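Local coordinates for mitotic checkpoint control protein kinase BUB1 (Drosophila melanogaster, PDB 6JKK), which probably acts as an ATP-binding protein kinase of the mitotic checkpoint at kinetochores, the part described here being its kinase domain, at residues Asp155-Met160 / Ala322-Tyr327; Asn224-Asp229 / Ile235-Gly240; Trp93-Cys98 / Ser127-Glu132; Val255-Val258 / Tyr264-Val267; His172-Gly177 / Gln246-Gly251. All coordinates share one frame; numbering follows the deposited sequence. Where two conformers were deposited one is given.

Contact 1 of 5, residues Asp155-Met160 / Ala322-Tyr327; sequences DEYVVM and AEKEKY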
# COMPACT_ATOMS: atom_id res chain seq x y z
N ASP A 155 -6.73 -13.20 -14.39
CA ASP A 155 -5.94 -14.32 -14.87
C ASP A 155 -4.78 -14.61 -13.92
O ASP A 155 -4.10 -13.69 -13.46
CB ASP A 155 -5.40 -14.04 -16.27
CG ASP A 155 -4.58 -15.17 -16.82
OD1 ASP A 155 -5.14 -16.02 -17.54
OD2 ASP A 155 -3.36 -15.22 -16.54
N GLU A 156 -4.56 -15.90 -13.65
CA GLU A 156 -3.56 -16.33 -12.68
C GLU A 156 -2.19 -15.74 -12.96
O GLU A 156 -1.48 -15.32 -12.04
CB GLU A 156 -3.47 -17.86 -12.66
CG GLU A 156 -2.61 -18.40 -11.53
CD GLU A 156 -2.17 -19.83 -11.75
OE1 GLU A 156 -2.56 -20.43 -12.78
OE2 GLU A 156 -1.43 -20.36 -10.89
N TYR A 157 -1.80 -15.71 -14.23
CA TYR A 157 -0.46 -15.23 -14.59
C TYR A 157 -0.34 -13.71 -14.48
O TYR A 157 0.71 -13.19 -14.09
CB TYR A 157 -0.05 -15.77 -15.96
CG TYR A 157 0.31 -17.24 -15.88
CD1 TYR A 157 -0.68 -18.22 -15.91
CD2 TYR A 157 1.62 -17.64 -15.74
CE1 TYR A 157 -0.36 -19.56 -15.83
CE2 TYR A 157 1.95 -18.98 -15.65
CZ TYR A 157 0.96 -19.93 -15.69
OH TYR A 157 1.30 -21.26 -15.60
N VAL A 158 -1.43 -13.00 -14.77
CA VAL A 158 -1.46 -11.56 -14.49
C VAL A 158 -1.29 -11.33 -12.99
O VAL A 158 -0.56 -10.42 -12.57
CB VAL A 158 -2.75 -10.89 -15.01
CG1 VAL A 158 -2.84 -9.45 -14.54
CG2 VAL A 158 -2.79 -10.93 -16.53
N VAL A 159 -1.93 -12.17 -12.17
CA VAL A 159 -1.78 -12.04 -10.72
C VAL A 159 -0.33 -12.33 -10.29
O VAL A 159 0.21 -11.64 -9.42
CB VAL A 159 -2.78 -12.93 -9.94
CG1 VAL A 159 -2.58 -12.77 -8.43
CG2 VAL A 159 -4.23 -12.57 -10.31
N MET A 160 0.31 -13.32 -10.91
CA MET A 160 1.71 -13.60 -10.60
C MET A 160 2.58 -12.39 -10.88
O MET A 160 3.49 -12.06 -10.11
CB MET A 160 2.24 -14.77 -11.42
CG MET A 160 1.54 -16.07 -11.18
SD MET A 160 2.43 -17.31 -12.13
CE MET A 160 1.15 -18.57 -12.19
N ALA A 322 7.98 -17.69 -16.65
CA ALA A 322 8.87 -18.09 -17.73
C ALA A 322 8.44 -19.37 -18.46
O ALA A 322 8.83 -19.59 -19.61
CB ALA A 322 10.29 -18.23 -17.21
N GLU A 323 7.65 -20.22 -17.80
CA GLU A 323 7.20 -21.47 -18.41
C GLU A 323 6.20 -21.24 -19.53
O GLU A 323 5.99 -22.10 -20.39
CB GLU A 323 6.58 -22.42 -17.37
CG GLU A 323 7.53 -22.90 -16.28
CD GLU A 323 8.53 -23.93 -16.75
OE1 GLU A 323 8.42 -24.41 -17.90
OE2 GLU A 323 9.44 -24.27 -15.96
N LYS A 324 5.56 -20.07 -19.52
CA LYS A 324 4.50 -19.79 -20.48
C LYS A 324 4.58 -18.38 -21.04
O LYS A 324 3.61 -17.63 -20.98
CB LYS A 324 3.13 -20.00 -19.82
CG LYS A 324 2.82 -21.45 -19.51
CD LYS A 324 1.42 -21.59 -18.96
CE LYS A 324 1.10 -23.04 -18.65
NZ LYS A 324 0.10 -23.16 -17.55
N GLU A 325 5.73 -18.02 -21.61
CA GLU A 325 5.96 -16.64 -22.03
C GLU A 325 4.95 -16.13 -23.06
O GLU A 325 4.53 -14.97 -23.01
CB GLU A 325 7.39 -16.46 -22.53
CG GLU A 325 8.43 -16.92 -21.53
CD GLU A 325 9.80 -16.31 -21.77
OE1 GLU A 325 10.34 -16.49 -22.88
OE2 GLU A 325 10.32 -15.64 -20.85
N LYS A 326 4.57 -17.00 -23.99
CA LYS A 326 3.60 -16.63 -25.03
C LYS A 326 2.22 -16.35 -24.43
O LYS A 326 1.61 -15.32 -24.72
CB LYS A 326 3.51 -17.73 -26.09
CG LYS A 326 3.37 -17.21 -27.51
CD LYS A 326 1.99 -17.49 -28.08
CE LYS A 326 1.91 -18.86 -28.74
NZ LYS A 326 0.51 -19.24 -29.10
N TYR A 327 1.72 -17.27 -23.61
CA TYR A 327 0.44 -17.08 -22.94
C TYR A 327 0.40 -15.81 -22.09
O TYR A 327 -0.59 -15.09 -22.09
CB TYR A 327 0.10 -18.28 -22.04
CG TYR A 327 -1.21 -18.10 -21.31
CD1 TYR A 327 -2.41 -18.42 -21.92
CD2 TYR A 327 -1.25 -17.58 -20.01
CE1 TYR A 327 -3.62 -18.25 -21.27
CE2 TYR A 327 -2.45 -17.41 -19.35
CZ TYR A 327 -3.63 -17.74 -19.99
OH TYR A 327 -4.84 -17.58 -19.34

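Contact 2 of 5, residues Asn224-Asp229 / Ile235-Gly240; sequences NYVHHD and IEMRTG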
# COMPACT_ATOMS: atom_id res chain seq x y z
N ASN A 224 2.99 -6.00 20.09
CA ASN A 224 2.01 -7.06 20.32
C ASN A 224 0.58 -6.54 20.41
O ASN A 224 -0.31 -7.20 20.94
CB ASN A 224 2.38 -7.89 21.56
CG ASN A 224 2.70 -7.03 22.76
OD1 ASN A 224 2.13 -5.95 22.94
ND2 ASN A 224 3.62 -7.50 23.60
N TYR A 225 0.38 -5.33 19.88
CA TYR A 225 -0.95 -4.75 19.71
C TYR A 225 -1.77 -5.67 18.82
O TYR A 225 -1.24 -6.27 17.88
CB TYR A 225 -0.84 -3.35 19.09
CG TYR A 225 -2.16 -2.75 18.65
CD1 TYR A 225 -2.91 -1.95 19.51
CD2 TYR A 225 -2.65 -2.96 17.36
CE1 TYR A 225 -4.11 -1.39 19.11
CE2 TYR A 225 -3.85 -2.41 16.95
CZ TYR A 225 -4.57 -1.63 17.83
OH TYR A 225 -5.77 -1.08 17.41
N VAL A 226 -3.05 -5.78 19.13
CA VAL A 226 -3.94 -6.68 18.41
C VAL A 226 -5.14 -5.94 17.83
O VAL A 226 -5.90 -5.32 18.57
CB VAL A 226 -4.41 -7.84 19.32
CG1 VAL A 226 -5.54 -8.62 18.67
CG2 VAL A 226 -3.25 -8.77 19.67
N HIS A 227 -5.28 -5.97 16.50
CA HIS A 227 -6.49 -5.48 15.87
C HIS A 227 -7.65 -6.28 16.45
O HIS A 227 -7.61 -7.51 16.46
CB HIS A 227 -6.47 -5.69 14.35
CG HIS A 227 -5.49 -4.83 13.61
ND1 HIS A 227 -5.52 -3.45 13.66
CD2 HIS A 227 -4.47 -5.15 12.78
CE1 HIS A 227 -4.55 -2.96 12.90
NE2 HIS A 227 -3.89 -3.98 12.36
N HIS A 228 -8.66 -5.59 16.97
CA HIS A 228 -9.83 -6.28 17.50
C HIS A 228 -10.53 -7.06 16.38
O HIS A 228 -10.84 -8.24 16.53
CB HIS A 228 -10.80 -5.30 18.16
CG HIS A 228 -12.13 -5.89 18.48
ND1 HIS A 228 -12.28 -7.07 19.19
CD2 HIS A 228 -13.39 -5.49 18.16
CE1 HIS A 228 -13.56 -7.36 19.30
NE2 HIS A 228 -14.26 -6.42 18.69
N ASP A 229 -10.77 -6.36 15.28
CA ASP A 229 -11.35 -6.93 14.06
C ASP A 229 -10.55 -8.16 13.61
O ASP A 229 -9.35 -8.06 13.36
CB ASP A 229 -11.32 -5.86 12.96
CG ASP A 229 -12.24 -6.18 11.80
OD1 ASP A 229 -12.38 -5.30 10.92
OD2 ASP A 229 -12.82 -7.28 11.77
N ILE A 235 -1.23 -13.21 11.84
CA ILE A 235 -1.12 -14.50 12.53
C ILE A 235 -0.62 -14.36 13.97
O ILE A 235 -1.10 -15.04 14.88
CB ILE A 235 -0.23 -15.47 11.74
CG1 ILE A 235 -0.84 -15.72 10.36
CG2 ILE A 235 -0.08 -16.79 12.48
CD1 ILE A 235 -2.29 -16.13 10.42
N GLU A 236 0.34 -13.46 14.18
CA GLU A 236 0.89 -13.23 15.51
C GLU A 236 -0.17 -12.67 16.47
O GLU A 236 -0.20 -13.02 17.65
CB GLU A 236 2.10 -12.29 15.43
CG GLU A 236 3.33 -12.90 14.74
CD GLU A 236 3.20 -13.00 13.23
OE1 GLU A 236 2.28 -12.37 12.66
OE2 GLU A 236 4.03 -13.69 12.60
N MET A 237 -1.04 -11.81 15.95
CA MET A 237 -2.11 -11.21 16.75
C MET A 237 -3.15 -12.23 17.18
O MET A 237 -3.82 -12.05 18.21
CB MET A 237 -2.80 -10.09 15.97
CG MET A 237 -1.94 -8.87 15.72
SD MET A 237 -2.83 -7.72 14.67
CE MET A 237 -1.60 -6.43 14.49
N ARG A 238 -3.32 -13.29 16.39
CA ARG A 238 -4.28 -14.34 16.71
C ARG A 238 -3.74 -15.31 17.75
O ARG A 238 -4.49 -16.05 18.38
CB ARG A 238 -4.68 -15.09 15.43
CG ARG A 238 -5.33 -14.22 14.36
CD ARG A 238 -5.46 -14.94 13.02
NE ARG A 238 -6.85 -15.11 12.59
CZ ARG A 238 -7.44 -14.39 11.64
NH1 ARG A 238 -6.76 -13.44 11.00
NH2 ARG A 238 -8.70 -14.62 11.31
N THR A 239 -2.42 -15.29 17.95
CA THR A 239 -1.74 -16.34 18.69
C THR A 239 -0.87 -15.83 19.84
O THR A 239 0.08 -16.50 20.25
CB THR A 239 -0.88 -17.21 17.75
OG1 THR A 239 0.01 -16.37 17.00
CG2 THR A 239 -1.76 -17.97 16.78
N GLY A 240 -1.20 -14.65 20.36
CA GLY A 240 -0.49 -14.08 21.49
C GLY A 240 1.00 -13.88 21.27
O GLY A 240 1.80 -14.15 22.17

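Contact 3 of 5, residues Trp93-Cys98 / Ser127-Glu132; sequences WEFYIC and SVYISE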
# COMPACT_ATOMS: atom_id res chain seq x y z
N TRP A 93 1.76 12.80 11.06
CA TRP A 93 2.50 11.55 10.97
C TRP A 93 2.60 11.03 9.55
O TRP A 93 3.67 10.58 9.12
CB TRP A 93 1.85 10.49 11.87
CG TRP A 93 2.56 9.17 11.88
CD1 TRP A 93 2.16 8.01 11.26
CD2 TRP A 93 3.80 8.88 12.53
NE1 TRP A 93 3.09 7.01 11.50
CE2 TRP A 93 4.10 7.52 12.28
CE3 TRP A 93 4.69 9.63 13.31
CZ2 TRP A 93 5.25 6.90 12.78
CZ3 TRP A 93 5.83 9.01 13.80
CH2 TRP A 93 6.10 7.67 13.54
N GLU A 94 1.50 11.10 8.82
CA GLU A 94 1.50 10.66 7.43
C GLU A 94 2.54 11.43 6.59
O GLU A 94 3.26 10.84 5.79
CB GLU A 94 0.11 10.78 6.83
CG GLU A 94 0.05 10.48 5.35
CD GLU A 94 -1.37 10.41 4.85
OE1 GLU A 94 -2.30 10.65 5.66
OE2 GLU A 94 -1.56 10.11 3.66
N PHE A 95 2.62 12.75 6.81
CA PHE A 95 3.57 13.60 6.10
C PHE A 95 4.99 13.16 6.48
O PHE A 95 5.85 13.01 5.61
CB PHE A 95 3.32 15.08 6.45
CG PHE A 95 3.99 16.07 5.52
CD1 PHE A 95 4.45 15.69 4.27
CD2 PHE A 95 4.17 17.39 5.93
CE1 PHE A 95 5.07 16.61 3.42
CE2 PHE A 95 4.79 18.32 5.09
CZ PHE A 95 5.25 17.93 3.84
N TYR A 96 5.22 12.93 7.78
CA TYR A 96 6.53 12.46 8.24
C TYR A 96 6.98 11.18 7.54
O TYR A 96 8.09 11.12 7.01
CB TYR A 96 6.55 12.25 9.76
CG TYR A 96 7.75 11.43 10.22
CD1 TYR A 96 9.01 12.01 10.35
CD2 TYR A 96 7.62 10.07 10.51
CE1 TYR A 96 10.11 11.26 10.75
CE2 TYR A 96 8.72 9.31 10.91
CZ TYR A 96 9.96 9.91 11.03
OH TYR A 96 11.05 9.17 11.43
N ILE A 97 6.13 10.16 7.55
CA ILE A 97 6.47 8.88 6.92
C ILE A 97 6.83 9.06 5.45
O ILE A 97 7.84 8.54 4.97
CB ILE A 97 5.33 7.84 7.05
CG1 ILE A 97 5.11 7.42 8.51
CG2 ILE A 97 5.61 6.63 6.15
CD1 ILE A 97 6.32 6.75 9.18
N CYS A 98 6.00 9.81 4.73
CA CYS A 98 6.21 10.00 3.30
C CYS A 98 7.50 10.74 3.00
O CYS A 98 8.23 10.38 2.07
CB CYS A 98 5.03 10.76 2.69
SG CYS A 98 3.57 9.75 2.52
N SER A 127 -5.47 18.69 7.76
CA SER A 127 -4.44 18.72 6.74
C SER A 127 -5.08 18.37 5.40
O SER A 127 -6.13 17.70 5.36
CB SER A 127 -3.35 17.69 7.05
OG SER A 127 -3.90 16.41 7.35
N VAL A 128 -4.48 18.85 4.32
CA VAL A 128 -4.81 18.37 2.98
C VAL A 128 -3.50 18.01 2.31
O VAL A 128 -2.62 18.86 2.17
CB VAL A 128 -5.55 19.43 2.14
CG1 VAL A 128 -5.66 18.95 0.70
CG2 VAL A 128 -6.95 19.70 2.70
N TYR A 129 -3.37 16.74 1.93
CA TYR A 129 -2.19 16.27 1.22
C TYR A 129 -2.53 15.98 -0.24
O TYR A 129 -3.51 15.30 -0.55
CB TYR A 129 -1.61 15.01 1.90
CG TYR A 129 -1.12 15.29 3.31
CD1 TYR A 129 -0.29 16.38 3.57
CD2 TYR A 129 -1.50 14.49 4.37
CE1 TYR A 129 0.16 16.64 4.85
CE2 TYR A 129 -1.07 14.74 5.66
CZ TYR A 129 -0.24 15.82 5.89
OH TYR A 129 0.20 16.08 7.17
N ILE A 130 -1.71 16.51 -1.14
CA ILE A 130 -1.92 16.38 -2.57
C ILE A 130 -0.90 15.42 -3.18
O ILE A 130 0.31 15.65 -3.07
CB ILE A 130 -1.82 17.76 -3.25
CG1 ILE A 130 -2.90 18.69 -2.68
CG2 ILE A 130 -1.97 17.62 -4.75
CD1 ILE A 130 -2.84 20.14 -3.17
N SER A 131 -1.38 14.35 -3.80
CA SER A 131 -0.51 13.35 -4.43
C SER A 131 -1.03 12.98 -5.82
O SER A 131 -2.09 13.44 -6.23
CB SER A 131 -0.41 12.10 -3.55
OG SER A 131 -1.69 11.55 -3.30
N GLU A 132 -0.30 12.15 -6.56
CA GLU A 132 -0.70 11.83 -7.94
C GLU A 132 -1.97 10.97 -8.01
O GLU A 132 -2.12 10.02 -7.25
CB GLU A 132 0.44 11.14 -8.69
CG GLU A 132 0.13 10.90 -10.17
CD GLU A 132 1.27 10.23 -10.92
OE1 GLU A 132 2.31 9.95 -10.30
OE2 GLU A 132 1.11 9.99 -12.14

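Contact 4 of 5, residues Val255-Val258 / Tyr264-Val267; sequences VMHV and YMEV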
# COMPACT_ATOMS: atom_id res chain seq x y z
N VAL A 255 -3.91 -9.39 -0.26
CA VAL A 255 -4.08 -8.77 -1.57
C VAL A 255 -3.97 -9.81 -2.69
O VAL A 255 -4.77 -9.81 -3.64
CB VAL A 255 -3.06 -7.65 -1.82
CG1 VAL A 255 -3.26 -7.05 -3.21
CG2 VAL A 255 -3.20 -6.56 -0.77
N MET A 256 -2.98 -10.69 -2.60
CA MET A 256 -2.82 -11.76 -3.58
C MET A 256 -4.09 -12.61 -3.61
O MET A 256 -4.53 -13.03 -4.68
CB MET A 256 -1.62 -12.64 -3.26
CG MET A 256 -0.28 -11.92 -3.24
SD MET A 256 1.01 -13.12 -2.83
CE MET A 256 2.45 -12.04 -2.79
N HIS A 257 -4.67 -12.85 -2.44
CA HIS A 257 -5.89 -13.66 -2.32
C HIS A 257 -7.08 -13.03 -3.04
O HIS A 257 -7.86 -13.73 -3.70
CB HIS A 257 -6.21 -13.90 -0.84
CG HIS A 257 -7.30 -14.90 -0.60
ND1 HIS A 257 -8.64 -14.59 -0.75
CD2 HIS A 257 -7.25 -16.19 -0.21
CE1 HIS A 257 -9.36 -15.66 -0.47
NE2 HIS A 257 -8.55 -16.65 -0.14
N VAL A 258 -7.24 -11.72 -2.89
CA VAL A 258 -8.35 -11.01 -3.54
C VAL A 258 -8.20 -11.06 -5.06
O VAL A 258 -9.18 -11.23 -5.78
CB VAL A 258 -8.46 -9.55 -3.05
CG1 VAL A 258 -9.57 -8.81 -3.78
CG2 VAL A 258 -8.74 -9.51 -1.57
N TYR A 264 -12.32 -11.97 -0.30
CA TYR A 264 -11.39 -11.60 0.76
C TYR A 264 -10.86 -12.83 1.50
O TYR A 264 -11.53 -13.86 1.56
CB TYR A 264 -12.03 -10.57 1.70
CG TYR A 264 -12.30 -9.27 0.98
CD1 TYR A 264 -11.24 -8.47 0.55
CD2 TYR A 264 -13.59 -8.85 0.70
CE1 TYR A 264 -11.47 -7.29 -0.13
CE2 TYR A 264 -13.83 -7.67 0.03
CZ TYR A 264 -12.76 -6.89 -0.38
OH TYR A 264 -12.98 -5.71 -1.06
N MET A 265 -9.66 -12.71 2.05
CA MET A 265 -9.00 -13.84 2.69
C MET A 265 -9.52 -14.11 4.10
O MET A 265 -9.58 -13.21 4.94
CB MET A 265 -7.49 -13.59 2.75
CG MET A 265 -6.69 -14.72 3.38
SD MET A 265 -4.92 -14.36 3.41
CE MET A 265 -4.83 -13.11 4.69
N GLU A 266 -9.89 -15.36 4.34
CA GLU A 266 -10.10 -15.84 5.70
C GLU A 266 -9.02 -16.86 5.98
O GLU A 266 -8.82 -17.81 5.23
CB GLU A 266 -11.46 -16.50 5.84
CG GLU A 266 -12.62 -15.70 5.31
CD GLU A 266 -13.91 -16.47 5.41
OE1 GLU A 266 -14.45 -16.86 4.36
OE2 GLU A 266 -14.36 -16.69 6.55
N VAL A 267 -8.33 -16.65 7.09
CA VAL A 267 -7.21 -17.47 7.47
C VAL A 267 -7.61 -18.47 8.57
O VAL A 267 -8.32 -18.12 9.51
CB VAL A 267 -6.05 -16.56 7.90
CG1 VAL A 267 -5.23 -17.19 8.95
CG2 VAL A 267 -5.19 -16.21 6.70

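Contact 5 of 5, residues His172-Gly177 / Gln246-Gly251; sequences HLHAMG and QLDLYG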
# COMPACT_ATOMS: atom_id res chain seq x y z
N HIS A 172 11.58 -3.43 -0.70
CA HIS A 172 12.33 -2.17 -0.64
C HIS A 172 11.84 -1.27 0.49
O HIS A 172 12.62 -0.53 1.08
CB HIS A 172 12.28 -1.43 -1.98
CG HIS A 172 13.20 -1.99 -3.01
ND1 HIS A 172 12.88 -3.06 -3.81
CD2 HIS A 172 14.45 -1.62 -3.38
CE1 HIS A 172 13.88 -3.33 -4.62
NE2 HIS A 172 14.85 -2.47 -4.39
N LEU A 173 10.54 -1.33 0.78
CA LEU A 173 10.00 -0.53 1.89
C LEU A 173 10.55 -1.02 3.24
O LEU A 173 10.94 -0.21 4.09
CB LEU A 173 8.47 -0.58 1.91
CG LEU A 173 7.79 0.32 2.95
CD1 LEU A 173 7.83 1.78 2.51
CD2 LEU A 173 6.36 -0.11 3.20
N HIS A 174 10.58 -2.33 3.43
CA HIS A 174 11.08 -2.89 4.68
C HIS A 174 12.59 -2.64 4.83
O HIS A 174 13.09 -2.44 5.93
CB HIS A 174 10.72 -4.38 4.78
CG HIS A 174 9.25 -4.62 4.96
ND1 HIS A 174 8.71 -5.88 5.04
CD2 HIS A 174 8.21 -3.75 5.08
CE1 HIS A 174 7.40 -5.79 5.21
NE2 HIS A 174 7.07 -4.51 5.23
N ALA A 175 13.30 -2.61 3.71
CA ALA A 175 14.74 -2.34 3.74
C ALA A 175 15.04 -0.93 4.25
O ALA A 175 16.15 -0.64 4.72
CB ALA A 175 15.34 -2.53 2.36
N MET A 176 14.05 -0.05 4.13
CA MET A 176 14.14 1.31 4.63
C MET A 176 13.64 1.42 6.07
O MET A 176 13.62 2.51 6.65
CB MET A 176 13.35 2.27 3.72
CG MET A 176 13.99 2.49 2.35
SD MET A 176 13.13 3.70 1.31
CE MET A 176 11.77 2.71 0.66
N GLY A 177 13.22 0.29 6.65
CA GLY A 177 12.79 0.27 8.05
C GLY A 177 11.39 0.81 8.27
O GLY A 177 11.06 1.30 9.36
N GLN A 246 5.86 -8.77 9.86
CA GLN A 246 4.87 -9.80 9.53
C GLN A 246 3.50 -9.21 9.19
O GLN A 246 2.74 -9.80 8.41
CB GLN A 246 4.71 -10.80 10.69
CG GLN A 246 5.99 -11.51 11.13
CD GLN A 246 6.73 -10.78 12.23
OE1 GLN A 246 6.88 -9.56 12.18
NE2 GLN A 246 7.18 -11.51 13.24
N LEU A 247 3.19 -8.06 9.78
CA LEU A 247 1.90 -7.40 9.57
C LEU A 247 1.69 -7.05 8.10
O LEU A 247 0.59 -7.21 7.55
CB LEU A 247 1.77 -6.15 10.44
CG LEU A 247 0.42 -5.43 10.41
CD1 LEU A 247 -0.69 -6.35 10.89
CD2 LEU A 247 0.44 -4.15 11.24
N ASP A 248 2.75 -6.55 7.46
CA ASP A 248 2.71 -6.21 6.05
C ASP A 248 2.65 -7.46 5.18
O ASP A 248 1.95 -7.49 4.17
CB ASP A 248 3.94 -5.39 5.67
CG ASP A 248 3.75 -3.92 5.92
OD1 ASP A 248 2.66 -3.53 6.41
OD2 ASP A 248 4.69 -3.15 5.64
N LEU A 249 3.39 -8.49 5.58
CA LEU A 249 3.48 -9.72 4.80
C LEU A 249 2.13 -10.44 4.84
O LEU A 249 1.72 -11.08 3.87
CB LEU A 249 4.62 -10.61 5.32
CG LEU A 249 6.00 -9.93 5.31
CD1 LEU A 249 7.11 -10.88 5.69
CD2 LEU A 249 6.30 -9.29 3.96
N TYR A 250 1.43 -10.30 5.95
CA TYR A 250 0.05 -10.78 6.05
C TYR A 250 -0.83 -10.00 5.08
O TYR A 250 -1.62 -10.60 4.34
CB TYR A 250 -0.46 -10.63 7.49
CG TYR A 250 -1.91 -11.03 7.69
CD1 TYR A 250 -2.26 -12.34 7.95
CD2 TYR A 250 -2.92 -10.08 7.63
CE1 TYR A 250 -3.58 -12.71 8.14
CE2 TYR A 250 -4.23 -10.42 7.82
CZ TYR A 250 -4.56 -11.74 8.07
OH TYR A 250 -5.88 -12.08 8.26
N GLY A 251 -0.69 -8.68 5.07
CA GLY A 251 -1.46 -7.83 4.17
C GLY A 251 -1.22 -8.17 2.72
O GLY A 251 -2.16 -8.19 1.90

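Contact 1 of 5, residues Asp155-Met160 / Ala322-Tyr327
The hydroxyl of Tyr-327 meets the carboxylate of Asp-155, and the ammonium of Lys-324 meets the hydroxyl of Tyr-157. Tyr-327 OH donates to Asp-155 OD1, which lies near the plane of the phenol ring at its edge; the refined 2.4 Å between Tyr-327 OH and Asp-155 OD1 is so short that its exact value is doubtful. Lys-324 NZ donates to Tyr-157 OH over 3.0 Å, and the straight lysine chain passes across the end of the phenol, with Lys-324 CD 3.7 Å from Tyr-157 CZ. Asp-155 is also the N-cap of helix 156-175, the long helix αE of the kinase C-lobe: its OD2 accepts from Tyr-157 N at 2.8 Å, from above the carboxylate plane, and weakly from Val-158 N. The same carboxylate thus caps αE with OD2 and faces the C-terminal helix 325-339 with OD1. The aromatic component is an offset edge-to-face pair, the edge of Tyr-327 turned to the face of Tyr-157 with the planes 72° apart and Tyr-157 CD1 4.0 Å from Tyr-327 CE2. Within αE, Met-160 CE sits over the centre of the Tyr-157 ring, 3.5 Å above its plane.

Contact 2 of 5, residues Asn224-Asp229 / Ile235-Gly240
Met-237 reaches across to the backbone of Tyr-225, Val-226 and His-227, joining two parts of a region that matches the kinase activation segment as it runs up to helix αF (246-261). The packing is dense along the buried methionine. Its chain is extended beyond CG, which carries the sulfur to the backbone of His-227, and Met-237 SD accepts a weak but nearly straight hydrogen bond from His-227 N (3.5 Å, 168°). The sulfur also meets the imidazole obliquely, 4.4 Å from the ring centroid. Trp-243 also packs on the methionine and donates its indole N-H to Tyr-225 O, while Leu-247 of αF touches the same side chain. The 224-229 loop is the looser partner, its touching residues all partly exposed; there the valine and methionine chains run antiparallel alongside one another, with Val-226 CG2 3.6 Å from Met-237 O. On the tight side the terminal methyl fits between a carbonyl and a ring, Met-237 CE lying 3.4 Å from Tyr-225 O and 3.6 Å from His-227 CD2.

Contact 3 of 5, residues Trp93-Cys98 / Ser127-Glu132
Tyr-129 points from its strand at helix 92-104 and enters between two consecutive helical side chains, Glu-94 and Phe-95. Against Phe-95 the approach is oblique: the ring planes lie 38° apart with centroids 5.5 Å from each other, and the closest touch is made at the base of the phenylalanine, where Phe-95 CB is 3.4 Å from Tyr-129 OH. The chi1 of -165° swings the Phe-95 ring off beyond CB, away from the strand, and it also packs on Ala-120. This is the interface of helix αC with strand β5 in the kinase N-lobe, and Glu-94 makes the αC salt bridge to Lys-85, the residue predicted to bind ATP. Glu-94 and Tyr-129 run antiparallel alongside each other; carboxylate and ring planes stand 60° apart, and Glu-94 CD comes to 4.1 Å from Tyr-129 CD2. The phenol hydroxyl has its polar partner in the residue just before the helix, the carbonyl of Asn-91, whose side chain in turn accepts from Glu-94 N.

Contact 4 of 5, residues Val255-Val258 / Tyr264-Val267
The chain leaves helix 246-261 and doubles back past its last turns, bringing the CA atoms of Val-258 and Tyr-264 to 5.3 Å and those of His-257 and Met-265 to 5.9 Å. No hydrogen bond joins the two segments directly; an imidazole face and a valine methyl do the work. In His-257 a chi1 of -171° places the ring beside the carbonyl carbon, against the returning chain, and Met-265 CA sits over its face in a CH-pi contact, 3.7 Å from the centroid and 16° off the normal. Met-265 CB follows at 3.6 Å from His-257 CG, whereas the thioether leads away from His-257, toward the earlier turns of the helix at Tyr-250 and Val-253. The imidazole ND1 is held by the carbonyl of Arg-263 in the connecting turn, and NE2 has a weak second bond to Thr-280 OG1. On the more exposed side, Val-258 CG2 meets the Tyr-264 ring obliquely, 3.4 Å from Tyr-264 CD1. The helix is αF, the central helix of the kinase C-lobe. Pro-278 of strand 276-278 closes on both His-257 and Met-265, and Met-256 packs on helices 156-175 and 288-299.

Contact 5 of 5, residues His172-Gly177 / Gln246-Gly251
The end of αE meets the start of αF beneath the catalytic loop of the kinase C-lobe, and His-174 and Asp-248 join them. Asp-248 probably corresponds to the αF aspartate that in kinases holds the backbone of the HRD motif, which here begins His-180, Ala-181. His-174 NE2 donates to Asp-248 OD2 over 2.8 Å with an angle of 167° at the hydrogen. The acceptor lies only 3° out of the imidazole plane and uses the anti lone pair, directed away from the other carboxylate oxygen. Ring and carboxylate are almost coplanar, 16° apart, and the Asp-248 methylene also comes up at the ring edge, with Asp-248 CB 3.3 Å from His-174 NE2. Leu-249 CD2 touches His-174 CE1 obliquely at 3.9 Å. Past His-174, a Schellman motif at Gly-177 turns the chain into strand 178-179, which delivers His-180 to the same carboxylate. Asp-248 OD2 also accepts from His-180 N, and OD1 accepts from Ala-181 N. Three N-H groups therefore grip one buried carboxylate and fix its rotation; they would be expected to stabilise its negative charge, and that charge in turn probably favours a proton on NE2 of the histidine.

Contact 3 comes first along the chain and stands apart in the N-lobe, about 36 Å between centres from contact 1 and on the other side of the chain's centre; the other four belong to the C-lobe. Contact 1 brackets contacts 2, 4 and 5 in sequence, and contact 5 in turn spans contact 2. Helix 156-175 serves contact 1 at its start and contact 5 at its end, and helix 246-261 serves contacts 5 and 4. Contacts 2, 4 and 5, each pair with centres about 17 Å apart, touch one another, Tyr-250 and Val-267 among the residues involved, and contact 1 touches contact 4 through Val-159 and Met-256. The probable activation segment, catalytic loop and C-terminal helix are thus all joined to one helical framework.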